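Local coordinates for protein CurF (Lyngbya majuscula, PDB 5DP2) that probably forms the cyclopropane ring of curacin A as an NADP-binding enoyl reductase domain of a polyketide synthase, at residues V46-R51 with G335-T340; G81-G86 with I139-F144. All coordinates share one frame; numbering follows the deposited sequence.

Contact 1: residues V46-R51 with G335-T340. With NAP (NADP nicotinamide-adenine-dinucleotide phosphate), chain B.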
ATOM      1  N   VAL A  46       7.921  -2.667  10.155  1.00  5.07           N
ATOM      2  CA  VAL A  46       7.966  -2.376   8.734  1.00  5.00           C
ATOM      3  C   VAL A  46       7.213  -3.495   8.029  1.00  5.33           C
ATOM      4  O   VAL A  46       7.527  -4.669   8.231  1.00  6.01           O
ATOM      5  CB  VAL A  46       9.439  -2.227   8.216  1.00  6.14           C
ATOM      6  CG1 VAL A  46      10.397  -3.283   8.755  1.00  7.14           C
ATOM      7  CG2 VAL A  46       9.453  -2.113   6.712  1.00  6.28           C
ATOM      8  N   PRO A  47       6.197  -3.161   7.235  1.00  4.92           N
ATOM      9  CA  PRO A  47       5.435  -4.207   6.578  1.00  5.34           C
ATOM     10  C   PRO A  47       6.023  -4.590   5.234  1.00  5.28           C
ATOM     11  O   PRO A  47       6.797  -3.836   4.632  1.00  6.33           O
ATOM     12  CB  PRO A  47       4.079  -3.561   6.386  1.00  5.64           C
ATOM     13  CG  PRO A  47       4.433  -2.119   6.107  1.00  5.48           C
ATOM     14  CD  PRO A  47       5.613  -1.813   6.995  1.00  5.20           C
ATOM     15  N   VAL A  48       5.622  -5.769   4.740  1.00  5.63           N
ATOM     16  CA  VAL A  48       5.925  -6.179   3.379  1.00  6.27           C
ATOM     17  C   VAL A  48       4.816  -5.676   2.436  1.00  5.66           C
ATOM     18  O   VAL A  48       3.634  -5.796   2.756  1.00  9.09           O
ATOM     19  CB  VAL A  48       5.986  -7.725   3.271  1.00  7.52           C
ATOM     20  CG1 VAL A  48       6.463  -8.142   1.875  1.00  8.71           C
ATOM     21  CG2 VAL A  48       6.899  -8.329   4.320  1.00  8.65           C
ATOM     22  N   ASN A  49       5.178  -5.125   1.280  1.00  5.82           N
ATOM     23  CA  ASN A  49       4.205  -4.734   0.274  1.00  6.05           C
ATOM     24  C   ASN A  49       4.298  -5.675  -0.924  1.00  6.27           C
ATOM     25  O   ASN A  49       5.366  -6.215  -1.223  1.00  6.89           O
ATOM     26  CB  ASN A  49       4.416  -3.269  -0.142  1.00  7.54           C
ATOM     27  CG  ASN A  49       3.805  -2.308   0.904  1.00  8.01           C
ATOM     28  OD1 ASN A  49       2.627  -1.909   0.822  1.00  9.87           O
ATOM     29  ND2 ASN A  49       4.535  -2.013   1.922  1.00  7.90           N
ATOM     30  N   PHE A  50       3.204  -5.874  -1.645  1.00  6.72           N
ATOM     31  CA  PHE A  50       3.195  -6.826  -2.737  1.00  7.30           C
ATOM     32  C   PHE A  50       4.224  -6.452  -3.818  1.00  7.26           C
ATOM     33  O   PHE A  50       4.874  -7.349  -4.380  1.00  8.45           O
ATOM     34  CB  PHE A  50       1.794  -6.941  -3.338  1.00  8.82           C
ATOM     35  CG  PHE A  50       1.629  -8.095  -4.264  1.00  9.96           C
ATOM     36  CD1 PHE A  50       1.635  -9.409  -3.759  1.00 12.56           C
ATOM     37  CD2 PHE A  50       1.485  -7.888  -5.614  1.00 11.59           C
ATOM     38  CE1 PHE A  50       1.477 -10.493  -4.619  1.00 14.81           C
ATOM     39  CE2 PHE A  50       1.293  -8.965  -6.477  1.00 15.14           C
ATOM     40  CZ  PHE A  50       1.298 -10.264  -5.976  1.00 16.18           C
ATOM     41  N   ARG A  51       4.396  -5.156  -4.123  1.00  7.57           N
ATOM     42  CA  ARG A  51       5.440  -4.715  -5.078  1.00  8.86           C
ATOM     43  C   ARG A  51       6.781  -5.320  -4.754  1.00  7.34           C
ATOM     44  O   ARG A  51       7.563  -5.648  -5.651  1.00  7.08           O
ATOM     45  CB  ARG A  51       5.587  -3.144  -5.056  1.00  9.90           C
ATOM     46  CG  ARG A  51       6.765  -2.576  -5.889  1.00  9.79           C
ATOM     47  CD  ARG A  51       6.601  -2.716  -7.382  1.00 11.01           C
ATOM     48  NE  ARG A  51       5.611  -1.791  -7.891  1.00 11.80           N
ATOM     49  CZ  ARG A  51       5.794  -0.497  -8.233  1.00 10.23           C
ATOM     50  NH1 ARG A  51       6.995   0.095  -8.132  1.00 11.85           N
ATOM     51  NH2 ARG A  51       4.755   0.185  -8.669  1.00 12.15           N
ATOM     52  N   GLY A 335      -5.309  -8.376   5.304  1.00  5.31           N
ATOM     53  CA  GLY A 335      -4.710  -7.124   5.795  1.00  5.51           C
ATOM     54  C   GLY A 335      -3.226  -7.036   5.499  1.00  5.09           C
ATOM     55  O   GLY A 335      -2.815  -7.127   4.323  1.00  6.76           O
ATOM     56  N   LYS A 336      -2.427  -6.835   6.545  1.00  5.31           N
ATOM     57  CA  LYS A 336      -1.022  -6.486   6.420  0.56  5.03           C
ATOM     58  C   LYS A 336      -0.112  -7.553   7.075  1.00  5.52           C
ATOM     59  O   LYS A 336      -0.457  -8.112   8.121  1.00  7.09           O
ATOM     60  CB  LYS A 336      -0.757  -5.098   7.058  0.56  4.85           C
ATOM     61  CG  LYS A 336       0.404  -4.293   6.438  0.56  3.96           C
ATOM     62  CD  LYS A 336       0.015  -3.625   5.126  0.56  3.86           C
ATOM     63  CE  LYS A 336       1.192  -2.882   4.473  0.56  4.27           C
ATOM     64  NZ  LYS A 336       0.800  -2.158   3.223  0.56  4.28           N
ATOM     65  N   ILE A 337       1.076  -7.734   6.490  1.00  5.40           N
ATOM     66  CA  ILE A 337       2.114  -8.533   7.115  0.52  5.78           C
ATOM     67  C   ILE A 337       3.178  -7.568   7.613  1.00  4.99           C
ATOM     68  O   ILE A 337       3.712  -6.770   6.837  1.00  6.05           O
ATOM     69  CB  ILE A 337       2.629  -9.550   6.112  0.52  6.54           C
ATOM     70  CG1 ILE A 337       1.463 -10.455   5.673  0.52  8.26           C
ATOM     71  CG2 ILE A 337       3.778 -10.341   6.725  0.52  7.39           C
ATOM     72  CD1 ILE A 337       1.695 -11.078   4.324  0.52  8.95           C
ATOM     73  N   VAL A 338       3.395  -7.600   8.931  1.00  5.30           N
ATOM     74  CA  VAL A 338       4.270  -6.620   9.598  1.00  5.03           C
ATOM     75  C   VAL A 338       5.465  -7.331  10.198  1.00  5.17           C
ATOM     76  O   VAL A 338       5.317  -8.297  10.923  1.00  6.46           O
ATOM     77  CB  VAL A 338       3.496  -5.847  10.698  1.00  5.64           C
ATOM     78  CG1 VAL A 338       4.401  -4.866  11.420  1.00  6.64           C
ATOM     79  CG2 VAL A 338       2.285  -5.116  10.107  1.00  5.89           C
ATOM     80  N   VAL A 339       6.672  -6.798   9.909  1.00  5.24           N
ATOM     81  CA  VAL A 339       7.913  -7.352  10.446  1.00  5.71           C
ATOM     82  C   VAL A 339       8.408  -6.432  11.572  1.00  5.71           C
ATOM     83  O   VAL A 339       8.509  -5.212  11.403  1.00  6.31           O
ATOM     84  CB  VAL A 339       8.966  -7.489   9.325  1.00  5.85           C
ATOM     85  CG1 VAL A 339      10.306  -7.967   9.870  1.00  7.76           C
ATOM     86  CG2 VAL A 339       8.439  -8.438   8.252  1.00  6.90           C
ATOM     87  N   THR A 340       8.713  -6.998  12.736  1.00  6.68           N
ATOM     88  CA  THR A 340       9.268  -6.228  13.829  1.00  7.58           C
ATOM     89  C   THR A 340      10.786  -6.285  13.795  1.00  9.55           C
ATOM     90  O   THR A 340      11.392  -7.320  13.508  1.00 13.78           O
ATOM     91  CB  THR A 340       8.743  -6.702  15.187  1.00  9.18           C
ATOM     92  OG1 THR A 340       8.956  -8.101  15.325  1.00 11.10           O
ATOM     93  CG2 THR A 340       7.266  -6.383  15.320  1.00 12.06           C
TER
HETATM   94  PA  NAP B 401      -2.259  -7.334  -1.169  0.91  5.73           P
HETATM   95  O1A NAP B 401      -2.211  -7.523   0.308  0.91  5.89           O
HETATM   96  O2A NAP B 401      -3.491  -6.789  -1.793  0.91  7.21           O
HETATM   97  O5B NAP B 401      -1.861  -8.734  -1.829  0.91  6.09           O
HETATM   98  C5B NAP B 401      -2.126  -9.005  -3.212  0.91  6.88           C
HETATM   99  C4B NAP B 401      -3.586  -9.300  -3.485  0.91  6.87           C
HETATM  100  O4B NAP B 401      -3.705  -9.734  -4.820  0.91  8.01           O
HETATM  101  C3B NAP B 401      -4.178 -10.357  -2.600  0.91  7.47           C
HETATM  102  O3B NAP B 401      -5.201  -9.750  -1.807  0.91  8.85           O
HETATM  103  C2B NAP B 401      -4.750 -11.420  -3.557  0.91  6.26           C
HETATM  104  O2B NAP B 401      -6.056 -11.870  -3.331  0.91  6.50           O
HETATM  105  C1B NAP B 401      -4.779 -10.696  -4.888  0.91  6.89           C
HETATM  106  N9A NAP B 401      -4.482 -11.535  -6.041  0.91  7.20           N
HETATM  107  C8A NAP B 401      -3.235 -11.852  -6.535  0.91  9.94           C
HETATM  108  N7A NAP B 401      -3.344 -12.650  -7.623  0.91 11.23           N
HETATM  109  C5A NAP B 401      -4.656 -12.830  -7.829  0.91  8.87           C
HETATM  110  C6A NAP B 401      -5.434 -13.542  -8.790  0.91 10.50           C
HETATM  111  N6A NAP B 401      -4.822 -14.233  -9.773  0.91 14.12           N
HETATM  112  N1A NAP B 401      -6.757 -13.496  -8.693  0.91 10.48           N
HETATM  113  C2A NAP B 401      -7.330 -12.800  -7.704  0.91  8.65           C
HETATM  114  N3A NAP B 401      -6.711 -12.096  -6.753  0.91  6.87           N
HETATM  115  C4A NAP B 401      -5.389 -12.130  -6.811  0.91  6.92           C
HETATM  116  O3  NAP B 401      -1.018  -6.422  -1.637  0.91  5.81           O
HETATM  117  PN  NAP B 401      -0.828  -4.835  -1.546  0.91  5.26           P
HETATM  118  O1N NAP B 401       0.586  -4.584  -1.191  0.91  5.57           O
HETATM  119  O2N NAP B 401      -1.907  -4.220  -0.704  0.91  6.92           O
HETATM  120  O5D NAP B 401      -1.006  -4.426  -3.047  0.91  7.01           O
HETATM  121  C5D NAP B 401      -2.304  -4.586  -3.665  0.91  8.65           C
HETATM  122  C4D NAP B 401      -2.160  -4.504  -5.205  0.91  8.42           C
HETATM  123  O4D NAP B 401      -2.085  -3.147  -5.557  0.91  9.49           O
HETATM  124  C3D NAP B 401      -0.884  -5.144  -5.766  0.91  9.11           C
HETATM  125  O3D NAP B 401      -1.162  -5.578  -7.104  0.91 12.73           O
HETATM  126  C2D NAP B 401       0.107  -4.009  -5.732  0.91  9.79           C
HETATM  127  O2D NAP B 401       1.139  -4.212  -6.702  0.91 14.82           O
HETATM  128  C1D NAP B 401      -0.770  -2.825  -6.041  0.91  8.87           C
HETATM  129  N1N NAP B 401      -0.481  -1.504  -5.442  0.91  8.67           N
HETATM  130  C2N NAP B 401      -0.351  -0.423  -6.244  0.91  8.23           C
HETATM  131  C3N NAP B 401      -0.094   0.850  -5.742  0.91  8.37           C
HETATM  132  C7N NAP B 401       0.037   2.008  -6.671  0.91  8.67           C
HETATM  133  O7N NAP B 401       0.460   3.026  -6.168  0.91 11.10           O
HETATM  134  N7N NAP B 401      -0.324   1.857  -7.974  0.91  9.26           N
HETATM  135  C4N NAP B 401       0.032   1.018  -4.359  0.91  9.36           C
HETATM  136  C5N NAP B 401      -0.108  -0.106  -3.555  0.91  9.48           C
HETATM  137  C6N NAP B 401      -0.369  -1.365  -4.110  0.91  9.50           C
HETATM  138  P2B NAP B 401      -6.471 -12.892  -2.173  0.91  6.51           P
HETATM  139  O1X NAP B 401      -6.288 -12.151  -0.855  0.91  6.19           O
HETATM  140  O2X NAP B 401      -7.909 -13.184  -2.498  0.91  6.96           O
HETATM  141  O3X NAP B 401      -5.553 -14.084  -2.288  0.91  7.91           O
HETATM  142  O   HOH W   1       1.470  -6.737   3.963  1.00 10.06           O
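Pro47 and Lys336 meet where strand 46-48 runs antiparallel to the C-terminal strand 336-340. The lysine CG lies anti to its backbone N. The chain bends at chi2 (78°) and is extended beyond it, with CE beside the proline and NZ at Asn49. Lys336 CE packs on Pro47 CB at 3.5 Å and also touches Pro47 CG. Past the proline, Lys336 NZ donates to Asn49 OD1 at 3.0 Å. It approaches from above the amide plane, 43° out of it. Asn49 starts out pointing away from the other strand, and only the end of its side chain comes back to the lysine. Glu83 is the stronger polar partner of both Lys336 NZ and Asn49 ND2.

Val46 and Val339 form a hydrogen-bonded antiparallel pair. Val46 N donates to Val339 O at 2.9 Å, and Val339 N returns a bond to Val46 O. Val48 N reaches Ile337 O at 3.0 Å. The strands then part, and a water bridges Val48 O and Ile337 N. On the face opposite Pro47, Val48 CG2 packs against Val339 CG2 at 4.2 Å and more loosely against Ile337 CG2. Phe325 and Leu328 of helix 321-329 touch Val48 there.

Helix 50-57 begins just after Asn49. Phe50 N donates to the NADP oxygen O1N at 3.0 Å, nearly straight at 170°. The Phe50 ring has C5B of the cofactor over one face, 3.8 Å above the plane and offset toward the rim. Strand 39-48 thus leads through Asn49 and Phe50 into the NADP pocket. The buried ammonium of Lys336 has three polar partners, Asn49, Glu83 and Ser142, and its charge is probably balanced by Glu83.

Contact 2: residues G81-G86 with I139-F144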
ATOM      1  N   GLY A  81      11.273  -1.601   1.842  1.00  5.21           N
ATOM      2  CA  GLY A  81      10.584  -0.914   2.928  1.00  5.72           C
ATOM      3  C   GLY A  81      10.090   0.434   2.436  1.00  5.25           C
ATOM      4  O   GLY A  81      10.785   1.464   2.589  1.00  5.66           O
ATOM      5  N   VAL A  82       8.903   0.440   1.843  1.00  5.28           N
ATOM      6  CA  VAL A  82       8.326   1.616   1.243  1.00  5.53           C
ATOM      7  C   VAL A  82       7.475   2.419   2.241  1.00  5.16           C
ATOM      8  O   VAL A  82       6.865   3.429   1.886  1.00  5.89           O
ATOM      9  CB  VAL A  82       7.568   1.269  -0.062  1.00  6.16           C
ATOM     10  CG1 VAL A  82       8.521   0.724  -1.118  1.00  8.25           C
ATOM     11  CG2 VAL A  82       6.416   0.297   0.192  1.00  6.69           C
ATOM     12  N   GLU A  83       7.483   1.976   3.496  1.00  4.92           N
ATOM     13  CA  GLU A  83       6.765   2.591   4.593  1.00  5.01           C
ATOM     14  C   GLU A  83       7.282   1.916   5.861  1.00  4.85           C
ATOM     15  O   GLU A  83       7.832   0.810   5.812  1.00  5.50           O
ATOM     16  CB  GLU A  83       5.242   2.351   4.460  1.00  5.53           C
ATOM     17  CG  GLU A  83       4.880   0.865   4.378  1.00  6.13           C
ATOM     18  CD  GLU A  83       3.388   0.561   4.293  1.00  5.63           C
ATOM     19  OE1 GLU A  83       2.607   1.298   4.960  1.00  5.87           O
ATOM     20  OE2 GLU A  83       3.027  -0.408   3.585  1.00  6.61           O
ATOM     21  N   GLY A  84       7.087   2.556   7.000  1.00  5.67           N
ATOM     22  CA  GLY A  84       7.336   1.919   8.270  1.00  6.01           C
ATOM     23  C   GLY A  84       7.174   2.878   9.413  1.00  5.26           C
ATOM     24  O   GLY A  84       6.710   4.019   9.208  1.00  6.04           O
ATOM     25  N   VAL A  85       7.526   2.419  10.615  1.00  5.17           N
ATOM     26  CA  VAL A  85       7.368   3.237  11.820  0.71  5.13           C
ATOM     27  C   VAL A  85       8.556   3.034  12.728  1.00  5.06           C
ATOM     28  O   VAL A  85       9.179   1.962  12.736  1.00  6.46           O
ATOM     29  CB  VAL A  85       6.064   2.905  12.603  0.71  6.22           C
ATOM     30  CG1 VAL A  85       4.824   3.180  11.771  0.71  6.95           C
ATOM     31  CG2 VAL A  85       6.073   1.474  13.097  0.71  6.91           C
ATOM     32  N   GLY A  86       8.895   4.071  13.490  1.00  5.45           N
ATOM     33  CA  GLY A  86       9.966   3.924  14.456  1.00  5.91           C
ATOM     34  C   GLY A  86      10.114   5.145  15.322  1.00  5.85           C
ATOM     35  O   GLY A  86       9.190   5.964  15.459  1.00  6.40           O
ATOM     36  N   ILE A 139      -0.647   1.454   8.252  1.00  5.30           N
ATOM     37  CA  ILE A 139      -1.400   2.592   7.712  1.00  5.74           C
ATOM     38  C   ILE A 139      -0.936   3.119   6.356  1.00  5.26           C
ATOM     39  O   ILE A 139      -1.744   3.269   5.446  1.00  5.63           O
ATOM     40  CB  ILE A 139      -1.417   3.766   8.743  1.00  6.44           C
ATOM     41  CG1 ILE A 139      -2.178   3.355   9.999  1.00  7.51           C
ATOM     42  CG2 ILE A 139      -1.998   5.021   8.103  1.00  7.12           C
ATOM     43  CD1 ILE A 139      -2.122   4.369  11.118  1.00  8.75           C
ATOM     44  N   PHE A 140       0.352   3.496   6.237  1.00  4.94           N
ATOM     45  CA  PHE A 140       0.751   4.461   5.207  1.00  4.78           C
ATOM     46  C   PHE A 140       0.419   4.053   3.770  1.00  4.40           C
ATOM     47  O   PHE A 140      -0.376   4.716   3.097  1.00  4.71           O
ATOM     48  CB  PHE A 140       2.258   4.789   5.350  1.00  4.81           C
ATOM     49  CG  PHE A 140       2.749   5.814   4.374  1.00  4.86           C
ATOM     50  CD1 PHE A 140       2.584   7.181   4.621  1.00  5.58           C
ATOM     51  CD2 PHE A 140       3.356   5.438   3.183  1.00  5.19           C
ATOM     52  CE1 PHE A 140       3.010   8.118   3.698  1.00  6.25           C
ATOM     53  CE2 PHE A 140       3.792   6.376   2.260  1.00  5.86           C
ATOM     54  CZ  PHE A 140       3.602   7.721   2.519  1.00  6.51           C
ATOM     55  N   MET A 141       1.053   3.007   3.241  1.00  4.59           N
ATOM     56  CA  MET A 141       0.887   2.789   1.826  0.65  4.62           C
ATOM     57  C   MET A 141      -0.559   2.402   1.489  1.00  4.35           C
ATOM     58  O   MET A 141      -1.130   2.885   0.500  1.00  5.15           O
ATOM     59  CB  MET A 141       1.892   1.766   1.319  0.65  5.42           C
ATOM     60  CG  MET A 141       1.927   1.632  -0.175  0.65  6.13           C
ATOM     61  SD  MET A 141       2.362   3.089  -1.125  0.65  8.69           S
ATOM     62  CE  MET A 141       4.141   3.078  -0.939  0.65 10.48           C
ATOM     63  N   SER A 142      -1.160   1.530   2.281  1.00  4.33           N
ATOM     64  CA  SER A 142      -2.499   1.034   1.939  1.00  4.49           C
ATOM     65  C   SER A 142      -3.559   2.147   2.021  1.00  4.10           C
ATOM     66  O   SER A 142      -4.371   2.301   1.107  1.00  4.36           O
ATOM     67  CB  SER A 142      -2.867  -0.159   2.801  1.00  4.95           C
ATOM     68  OG  SER A 142      -1.969  -1.238   2.626  1.00  5.66           O
ATOM     69  N   PHE A 143      -3.579   2.891   3.132  1.00  4.15           N
ATOM     70  CA  PHE A 143      -4.558   3.967   3.255  1.00  4.36           C
ATOM     71  C   PHE A 143      -4.264   5.144   2.363  1.00  4.12           C
ATOM     72  O   PHE A 143      -5.210   5.787   1.884  1.00  4.60           O
ATOM     73  CB  PHE A 143      -4.750   4.426   4.709  1.00  4.47           C
ATOM     74  CG  PHE A 143      -5.591   3.490   5.542  1.00  4.59           C
ATOM     75  CD1 PHE A 143      -6.972   3.638   5.574  1.00  5.60           C
ATOM     76  CD2 PHE A 143      -5.013   2.465   6.261  1.00  5.27           C
ATOM     77  CE1 PHE A 143      -7.756   2.802   6.357  1.00  6.53           C
ATOM     78  CE2 PHE A 143      -5.796   1.639   7.068  1.00  6.61           C
ATOM     79  CZ  PHE A 143      -7.170   1.816   7.111  1.00  7.19           C
ATOM     80  N   PHE A 144      -2.993   5.524   2.165  1.00  4.10           N
ATOM     81  CA  PHE A 144      -2.734   6.676   1.312  1.00  4.31           C
ATOM     82  C   PHE A 144      -3.155   6.359  -0.126  1.00  4.52           C
ATOM     83  O   PHE A 144      -3.730   7.206  -0.818  1.00  5.03           O
ATOM     84  CB  PHE A 144      -1.280   7.163   1.406  1.00  4.66           C
ATOM     85  CG  PHE A 144      -0.960   7.959   2.655  1.00  4.94           C
ATOM     86  CD1 PHE A 144      -1.274   7.519   3.938  1.00  5.18           C
ATOM     87  CD2 PHE A 144      -0.287   9.180   2.545  1.00  6.04           C
ATOM     88  CE1 PHE A 144      -0.946   8.253   5.062  1.00  6.18           C
ATOM     89  CE2 PHE A 144       0.044   9.921   3.672  1.00  6.42           C
ATOM     90  CZ  PHE A 144      -0.279   9.458   4.923  1.00  6.28           C
TER
HETATM   91  O   HOH W   2      -0.020   0.267   4.617  1.00  5.38           O
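Glu83 CG sits between its backbone N and carbonyl carbon (chi1 57°), and chi2 of 178° carries CD straight on to Met141. Met141 CG is anti to its own N, and the chain then bends at chi2 and chi3. The carboxylate therefore lies by the backbone and CB of Met141, while the thioether turns off toward Val82.

Met141 N donates to Glu83 OE1 at 2.9 Å, with an almost straight N-H...O angle of 176°. The donor stands well above the carboxylate plane. Glu83 OE1 also accepts a bond from a water at 2.8 Å, and that water in turn accepts from Ser142 N. Glu83 OE2 rests 3.3 Å from Met141 CB. OE2 is held by Asn49 ND2 and Lys336 NZ.

The join is between the N-terminal part of strand 83-91 and the first turn of helix 140-153. In the medium-chain dehydrogenase/reductase fold, the strand belongs to the GroES-like part, and the helix leads on to the first strand of the Rossmann-like sheet, 161-164. The acceptor thus reaches a main-chain N-H near the helix start, where a negative charge is probably favoured by the helix dipole.

Glu83 CB approaches the Phe140 ring obliquely, 3.8 Å from Phe140 CD2. Phe140 CD1 stands 3.6 Å above the plane of the Phe144 ring, over the ring centre, one helical turn on. In one of two modelled conformers of the methionine, Met141 CE packs on Val82 CG2 at 3.8 Å, and the Met141 side chain also comes to about 4 Å from the bound NADP.

Both contacts are buried, and their centres lie about 9 Å apart. They share a sheet, since strands 39-48 and 83-91 are neighbours in it. Contact 1 is mainly strand pairing by backbone bonds, with one lysine-asparagine bond. Contact 2 is a strand-to-helix junction with a carboxylate bonded to a helix N-H. They meet at Glu83 OE2, which is 2.9 Å from Lys336 NZ in a salt bridge and 2.8 Å from Asn49 ND2 in a probable hydrogen bond. Contact 1 bonds the cofactor directly through Phe50, whereas contact 2 approaches it through the side chain of Met141.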